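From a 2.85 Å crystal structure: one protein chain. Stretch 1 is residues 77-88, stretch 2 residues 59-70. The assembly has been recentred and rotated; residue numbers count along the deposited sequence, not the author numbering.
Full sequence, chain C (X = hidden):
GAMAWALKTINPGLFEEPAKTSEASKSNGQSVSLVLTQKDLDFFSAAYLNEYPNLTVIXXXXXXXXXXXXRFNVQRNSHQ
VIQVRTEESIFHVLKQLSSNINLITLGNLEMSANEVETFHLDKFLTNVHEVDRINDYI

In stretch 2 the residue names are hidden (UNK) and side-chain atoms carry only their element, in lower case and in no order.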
# COMPACT_ATOMS: atom_id res chain seq x y z
N ASN C 77 17.86 -7.63 0.30
CA ASN C 77 16.43 -7.97 0.29
C ASN C 77 15.75 -7.61 1.62
O ASN C 77 14.95 -8.37 2.13
CB ASN C 77 16.26 -9.49 0.09
CG ASN C 77 17.17 -10.05 -0.99
OD1 ASN C 77 17.90 -11.03 -0.76
ND2 ASN C 77 17.15 -9.42 -2.16
N SER C 78 16.07 -6.44 2.18
CA SER C 78 15.37 -5.96 3.38
C SER C 78 13.86 -5.95 3.19
O SER C 78 13.14 -6.47 4.02
CB SER C 78 15.84 -4.55 3.76
OG SER C 78 15.02 -4.03 4.80
N HIS C 79 13.41 -5.38 2.07
CA HIS C 79 11.98 -5.17 1.82
C HIS C 79 11.17 -6.44 1.75
O HIS C 79 10.01 -6.44 2.12
CB HIS C 79 11.76 -4.38 0.54
CG HIS C 79 12.12 -5.13 -0.71
ND1 HIS C 79 13.40 -5.13 -1.25
CD2 HIS C 79 11.36 -5.91 -1.52
CE1 HIS C 79 13.40 -5.87 -2.34
NE2 HIS C 79 12.19 -6.36 -2.53
N GLN C 80 11.80 -7.53 1.28
CA GLN C 80 11.15 -8.83 1.17
C GLN C 80 10.94 -9.50 2.52
O GLN C 80 10.32 -10.54 2.57
CB GLN C 80 11.98 -9.81 0.33
CG GLN C 80 12.12 -9.48 -1.14
CD GLN C 80 12.89 -10.58 -1.90
OE1 GLN C 80 13.74 -10.31 -2.76
NE2 GLN C 80 12.61 -11.84 -1.58
N VAL C 81 11.49 -8.93 3.59
CA VAL C 81 11.42 -9.50 4.94
C VAL C 81 10.55 -8.62 5.82
O VAL C 81 10.70 -7.42 5.79
CB VAL C 81 12.86 -9.60 5.54
CG1 VAL C 81 12.83 -10.07 7.00
CG2 VAL C 81 13.70 -10.55 4.70
N ILE C 82 9.67 -9.21 6.63
CA ILE C 82 8.66 -8.44 7.39
C ILE C 82 8.69 -8.79 8.88
O ILE C 82 8.30 -9.87 9.30
CB ILE C 82 7.27 -8.62 6.76
CG1 ILE C 82 7.17 -7.80 5.46
CG2 ILE C 82 6.18 -8.18 7.70
CD1 ILE C 82 6.23 -8.40 4.44
N GLN C 83 9.19 -7.85 9.67
CA GLN C 83 9.26 -7.99 11.13
C GLN C 83 7.88 -7.78 11.70
O GLN C 83 7.31 -6.72 11.58
CB GLN C 83 10.20 -6.94 11.75
CG GLN C 83 10.33 -7.03 13.27
CD GLN C 83 10.90 -8.36 13.68
OE1 GLN C 83 12.09 -8.53 13.65
NE2 GLN C 83 10.05 -9.31 14.01
N VAL C 84 7.38 -8.81 12.36
CA VAL C 84 6.12 -8.80 13.04
C VAL C 84 6.44 -8.80 14.54
O VAL C 84 7.50 -9.27 14.94
CB VAL C 84 5.30 -10.01 12.57
CG1 VAL C 84 4.63 -10.77 13.71
CG2 VAL C 84 4.32 -9.60 11.48
N ARG C 85 5.51 -8.26 15.34
CA ARG C 85 5.67 -8.10 16.79
C ARG C 85 4.72 -8.91 17.67
O ARG C 85 5.04 -9.10 18.86
CB ARG C 85 5.62 -6.61 17.18
CG ARG C 85 6.98 -5.93 16.95
CD ARG C 85 7.25 -4.60 17.67
NE ARG C 85 8.62 -4.62 18.21
CZ ARG C 85 9.74 -4.68 17.47
NH1 ARG C 85 9.69 -4.65 16.14
NH2 ARG C 85 10.93 -4.75 18.07
N THR C 86 3.60 -9.40 17.12
CA THR C 86 2.72 -10.36 17.82
C THR C 86 2.45 -11.57 16.91
O THR C 86 2.38 -11.42 15.68
CB THR C 86 1.34 -9.73 18.23
OG1 THR C 86 0.44 -9.71 17.11
CG2 THR C 86 1.50 -8.30 18.79
N GLU C 87 2.26 -12.75 17.48
CA GLU C 87 1.89 -13.90 16.67
C GLU C 87 0.63 -13.67 15.81
O GLU C 87 0.59 -14.05 14.63
CB GLU C 87 1.70 -15.13 17.54
CG GLU C 87 3.03 -15.74 17.92
CD GLU C 87 2.90 -17.05 18.65
OE1 GLU C 87 3.92 -17.76 18.77
OE2 GLU C 87 1.79 -17.36 19.14
N GLU C 88 -0.39 -13.02 16.38
CA GLU C 88 -1.61 -12.73 15.66
C GLU C 88 -1.29 -12.00 14.36
O GLU C 88 -1.73 -12.40 13.27
CB GLU C 88 -2.55 -11.89 16.50
CG GLU C 88 -3.99 -11.94 15.99
CD GLU C 88 -4.90 -10.96 16.68
OE1 GLU C 88 -5.94 -10.61 16.08
OE2 GLU C 88 -4.59 -10.57 17.84
N UNK C 59 9.05 -12.73 9.84
CA UNK C 59 9.70 -13.18 11.09
C UNK C 59 8.76 -13.11 12.29
O UNK C 59 8.08 -12.10 12.52
c UNK C 59 12.86 -11.10 10.39
c UNK C 59 10.97 -12.37 11.38
c UNK C 59 12.63 -13.56 9.87
c UNK C 59 11.90 -12.25 10.16
N UNK C 60 8.74 -14.21 13.03
CA UNK C 60 8.17 -14.25 14.38
C UNK C 60 8.76 -13.10 15.19
O UNK C 60 9.85 -12.61 14.87
n UNK C 60 8.06 -16.24 17.39
c UNK C 60 7.06 -16.70 18.12
c UNK C 60 8.56 -15.59 15.01
c UNK C 60 7.65 -16.07 16.09
n UNK C 60 6.01 -16.86 17.33
c UNK C 60 6.36 -16.50 16.05
N UNK C 61 8.04 -12.64 16.24
CA UNK C 61 8.62 -11.68 17.18
C UNK C 61 9.95 -12.17 17.75
O UNK C 61 10.84 -11.35 17.97
c UNK C 61 6.62 -12.93 16.56
c UNK C 61 6.30 -12.00 17.68
c UNK C 61 7.57 -11.59 18.30
N UNK C 62 10.08 -13.47 17.98
CA UNK C 62 11.31 -14.09 18.52
C UNK C 62 12.55 -13.79 17.69
O UNK C 62 13.63 -13.71 18.24
c UNK C 62 11.19 -15.61 18.62
o UNK C 62 11.40 -16.20 17.34
N UNK C 63 12.37 -13.65 16.37
CA UNK C 63 13.47 -13.37 15.45
C UNK C 63 13.57 -11.89 15.12
O UNK C 63 12.67 -11.34 14.47
c UNK C 63 14.43 -13.90 13.17
c UNK C 63 13.27 -14.15 14.12
c UNK C 63 13.06 -15.63 14.41
N UNK C 64 14.66 -11.25 15.54
CA UNK C 64 14.95 -9.86 15.19
C UNK C 64 15.32 -9.71 13.72
O UNK C 64 16.13 -10.48 13.19
c UNK C 64 16.44 -7.86 15.67
o UNK C 64 17.43 -7.65 14.92
c UNK C 64 16.09 -9.30 16.05
o UNK C 64 15.73 -6.93 16.12
N UNK C 65 14.76 -8.72 13.07
CA UNK C 65 14.96 -8.53 11.64
C UNK C 65 16.39 -8.20 11.34
O UNK C 65 17.00 -8.87 10.52
n UNK C 65 12.41 -6.11 7.05
c UNK C 65 13.97 -7.34 9.52
c UNK C 65 14.01 -7.46 11.06
c UNK C 65 13.72 -5.92 9.07
c UNK C 65 13.73 -5.74 7.55
N UNK C 66 16.96 -7.21 12.01
CA UNK C 66 18.27 -6.72 11.58
C UNK C 66 19.41 -7.75 11.85
O UNK C 66 20.42 -7.78 11.12
c UNK C 66 18.55 -5.33 12.16
o UNK C 66 19.01 -5.44 13.49
N UNK C 67 19.25 -8.59 12.88
CA UNK C 67 20.24 -9.64 13.17
C UNK C 67 20.09 -10.73 12.14
O UNK C 67 21.09 -11.18 11.62
o UNK C 67 18.36 -12.54 16.61
c UNK C 67 19.83 -11.50 14.97
c UNK C 67 19.21 -11.62 16.38
c UNK C 67 20.22 -10.07 14.64
o UNK C 67 19.54 -10.79 17.28
N UNK C 68 18.87 -11.11 11.79
CA UNK C 68 18.59 -12.06 10.70
C UNK C 68 19.23 -11.66 9.38
O UNK C 68 19.76 -12.51 8.63
c UNK C 68 16.08 -13.13 6.94
c UNK C 68 16.43 -14.41 9.38
c UNK C 68 15.86 -14.50 7.02
c UNK C 68 16.02 -15.13 8.25
c UNK C 68 17.08 -12.23 10.52
c UNK C 68 16.48 -12.41 8.08
c UNK C 68 16.68 -13.04 9.30
N UNK C 69 19.21 -10.37 9.07
CA UNK C 69 19.74 -9.92 7.80
C UNK C 69 21.28 -10.00 7.74
O UNK C 69 21.81 -10.17 6.67
c UNK C 69 17.77 -8.22 7.32
c UNK C 69 17.52 -6.76 7.07
c UNK C 69 17.19 -8.98 6.16
c UNK C 69 19.26 -8.49 7.49
N UNK C 70 22.00 -9.82 8.84
CA UNK C 70 23.46 -9.87 8.75
C UNK C 70 23.94 -11.30 8.92
O UNK C 70 25.00 -11.68 8.41
o UNK C 70 23.82 -9.38 11.09
c UNK C 70 24.12 -8.95 9.77

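Position 59 carries four carbons, forked at the second, and a terminal carbon packs against Val81. The backbone pairs as a parallel bridge with Gln83: the N of 59 donates to Ile82 O at 3.0 Å, while Val84 N reaches the O of 59 in a weak bond of 3.4 Å. The fork after a CH2 makes it leucine; Leu59 CD1 lies 3.5 Å from Val81 CG1.

Position 60 has one carbon and a five-membered ring of three carbons and two nitrogens, one of which meets the Glu87 carboxylate. This is histidine: His60 NE2 donates to Glu87 OE1 at 2.7 Å, with the acceptor at the ring edge, near its plane.

At 61, three carbons close onto the backbone N and pack against the Arg85 carbonyl: proline. Pro61 CG lies 3.4 Å from Arg85 O, and Pro61 CA 3.5 Å from Val84 O in a CA-H...O contact.

Position 62 has one carbon and one oxygen and touches nothing on stretch 1; it is serine, Ser62, whose OG shares a weak 3.3 Å bond with His60 ND1.

Position 63 bears one carbon carrying two more; its backbone O meets the Gln83 amide. It is valine: Gln83 NE2 donates weakly to Val63 O at 3.3 Å.

Position 64 shows two carbons, the second with two oxygens: aspartate. Asp64 caps the helix that follows, its OD2 accepting from the N of 67 at 2.9 Å.

Position 65 is four carbons in a row ending in a nitrogen that reaches the Ser78 and Val81 carbonyls, so lysine. Lys65 NZ donates to Ser78 O at 3.1 Å and sits 2.5 Å from Val81 O.

Position 66, one carbon and one oxygen, has no contact; it is serine, and Ser66 OG donates to Asp64 OD2 at 3.1 Å. Position 67, three carbons with two oxygens on the third, is glutamate, Glu67, exposed and out of reach.

Position 68 has one carbon and a six-carbon ring that meets Val81 obliquely: phenylalanine, Phe68. Position 69, four carbons forked at the second, also touches Val81; it is leucine, Leu69. Position 70, one carbon and one oxygen, is serine, and Ser70 is out of reach.

The contact joins a short parallel backbone pairing to a helix turned nearly antiparallel to the strand. Val81 is the apolar anchor, meeting Leu59, Phe68 and Leu69. Beyond the single bridge, the side chains of Gln83 and Lys65 reach backbone atoms of the other stretch, and His60 and Glu87 join side chain to side chain.

Stretch 2 (59-70) LHPSVDKSEFLS
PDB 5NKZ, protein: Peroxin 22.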